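Local coordinates for protein transcriptional regulator, MarR family (Silicibacter pomeroyi DSS-3, PDB 3CDH) that probably binds DNA through a winged helix-turn-helix domain and regulates transcription, as other members of the MarR family do, at residues V43-V48 with D82-V87. Residues are numbered along the deposited sequence; the frame is centred on the assembly and turned at random.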
# COMPACT_ATOMS: atom_id res chain seq x y z
N VAL B 43 -12.00 -5.51 1.37
CA VAL B 43 -11.41 -4.16 1.33
C VAL B 43 -11.83 -3.36 0.09
O VAL B 43 -12.23 -2.21 0.19
CB VAL B 43 -9.88 -4.17 1.51
CG1 VAL B 43 -9.28 -2.82 1.14
CG2 VAL B 43 -9.54 -4.54 2.92
N PRO B 44 -11.76 -3.97 -1.09
CA PRO B 44 -12.20 -3.17 -2.23
C PRO B 44 -13.66 -2.74 -2.12
O PRO B 44 -14.00 -1.63 -2.56
CB PRO B 44 -12.04 -4.11 -3.42
CG PRO B 44 -11.18 -5.19 -2.95
CD PRO B 44 -11.31 -5.31 -1.49
N GLU B 45 -14.53 -3.60 -1.55
CA GLU B 45 -15.95 -3.23 -1.42
C GLU B 45 -16.08 -2.00 -0.53
O GLU B 45 -16.76 -1.05 -0.87
CB GLU B 45 -16.78 -4.38 -0.91
CG GLU B 45 -17.60 -5.07 -1.97
CD GLU B 45 -17.96 -6.50 -1.59
OE1 GLU B 45 -18.82 -7.13 -2.26
OE2 GLU B 45 -17.37 -7.02 -0.62
N TRP B 46 -15.35 -1.97 0.58
CA TRP B 46 -15.44 -0.81 1.45
C TRP B 46 -14.95 0.46 0.75
O TRP B 46 -15.53 1.54 0.93
CB TRP B 46 -14.71 -1.09 2.76
CG TRP B 46 -13.85 -0.00 3.24
CD1 TRP B 46 -12.49 0.02 3.19
CD2 TRP B 46 -14.26 1.23 3.84
NE1 TRP B 46 -12.02 1.18 3.74
CE2 TRP B 46 -13.07 1.95 4.14
CE3 TRP B 46 -15.49 1.79 4.16
CZ2 TRP B 46 -13.09 3.21 4.74
CZ3 TRP B 46 -15.51 3.06 4.75
CH2 TRP B 46 -14.31 3.76 5.03
N ARG B 47 -13.91 0.33 -0.06
CA ARG B 47 -13.37 1.49 -0.73
C ARG B 47 -14.40 2.05 -1.70
O ARG B 47 -14.58 3.28 -1.77
CB ARG B 47 -12.08 1.17 -1.44
CG ARG B 47 -10.98 0.88 -0.47
CD ARG B 47 -9.70 0.51 -1.15
NE ARG B 47 -8.60 0.43 -0.19
CZ ARG B 47 -7.35 0.06 -0.51
NH1 ARG B 47 -7.04 -0.27 -1.77
NH2 ARG B 47 -6.42 0.02 0.44
N VAL B 48 -15.09 1.17 -2.42
CA VAL B 48 -16.14 1.65 -3.30
C VAL B 48 -17.17 2.43 -2.49
O VAL B 48 -17.56 3.54 -2.89
CB VAL B 48 -16.83 0.54 -4.06
CG1 VAL B 48 -18.22 1.00 -4.53
CG2 VAL B 48 -15.96 0.12 -5.21
N ASP B 82 -23.46 -4.67 -7.18
CA ASP B 82 -24.68 -4.46 -7.92
C ASP B 82 -25.60 -5.64 -7.66
O ASP B 82 -26.72 -5.43 -7.23
CB ASP B 82 -24.35 -4.33 -9.40
CG ASP B 82 -25.50 -3.77 -10.24
OD1 ASP B 82 -26.67 -4.08 -9.95
OD2 ASP B 82 -25.22 -3.03 -11.23
N ALA B 83 -25.15 -6.88 -7.86
CA ALA B 83 -26.02 -8.05 -7.68
C ALA B 83 -26.60 -8.16 -6.26
O ALA B 83 -27.65 -8.79 -6.02
CB ALA B 83 -25.27 -9.31 -7.98
N ARG B 84 -25.88 -7.57 -5.33
CA ARG B 84 -26.21 -7.71 -3.94
C ARG B 84 -27.16 -6.59 -3.57
O ARG B 84 -27.77 -6.64 -2.50
CB ARG B 84 -24.94 -7.61 -3.10
CG ARG B 84 -25.10 -7.98 -1.66
CD ARG B 84 -23.89 -8.75 -1.27
NE ARG B 84 -22.83 -7.87 -0.85
CZ ARG B 84 -21.63 -7.79 -1.40
NH1 ARG B 84 -21.26 -8.55 -2.44
NH2 ARG B 84 -20.79 -6.91 -0.88
N GLY B 85 -27.32 -5.60 -4.45
CA GLY B 85 -28.17 -4.48 -4.14
C GLY B 85 -27.51 -3.30 -3.43
O GLY B 85 -28.20 -2.41 -2.94
N LEU B 86 -26.18 -3.24 -3.40
CA LEU B 86 -25.52 -2.09 -2.76
C LEU B 86 -25.33 -0.91 -3.69
O LEU B 86 -25.24 0.24 -3.25
CB LEU B 86 -24.18 -2.50 -2.16
CG LEU B 86 -24.34 -3.61 -1.12
CD1 LEU B 86 -22.98 -3.94 -0.53
CD2 LEU B 86 -25.38 -3.25 -0.02
N VAL B 87 -25.28 -1.20 -4.99
CA VAL B 87 -24.80 -0.22 -5.96
C VAL B 87 -25.58 -0.35 -7.26
O VAL B 87 -25.94 -1.44 -7.65
CB VAL B 87 -23.29 -0.47 -6.20
CG1 VAL B 87 -22.87 -0.01 -7.53
CG2 VAL B 87 -22.50 0.24 -5.15
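Glu45 and Arg84 reach for each other from opposite directions and close a salt bridge between the start of helix 43-54 and the end of helix 71-84. A single carboxylate oxygen takes both bonds: Glu45 OE1 sits at the guanidinium edge, a modelled 2.4 Å, doubtfully short at this resolution, from Arg84 NH2 and 2.8 Å from Arg84 NH1. The bond from NH1 is weak and bent. Carboxylate and guanidinium planes stand almost perpendicular, 85° apart, so this is no two-pronged, coplanar pairing. Glu45 runs extended beyond CG, whereas Arg84 leaves with CG anti to its own N (chi1 -169°) and then bends at chi2 and chi3 to bring its head group round. Arg42 makes a second salt bridge to the same OE1, so two arginines share that oxygen and probably help keep the carboxylate ionised. One helical turn along from Glu45, the buried Val48 CG1 meets Val87 CG2 at 4.4 Å, a loose apolar touch; Met81 packs against both Glu45 and Val48, while Val101 and Leu103 of the neighbouring strand back Val87. Gly85, with positive phi, ends helix 71-84 in a Schellman motif and turns the chain into strand 87-89. The contact thus joins helix 43-54, which precedes the helix-turn-helix, to the junction of the probable recognition helix 71-84 and the wing, as in MarR-type winged helix-turn-helix domains.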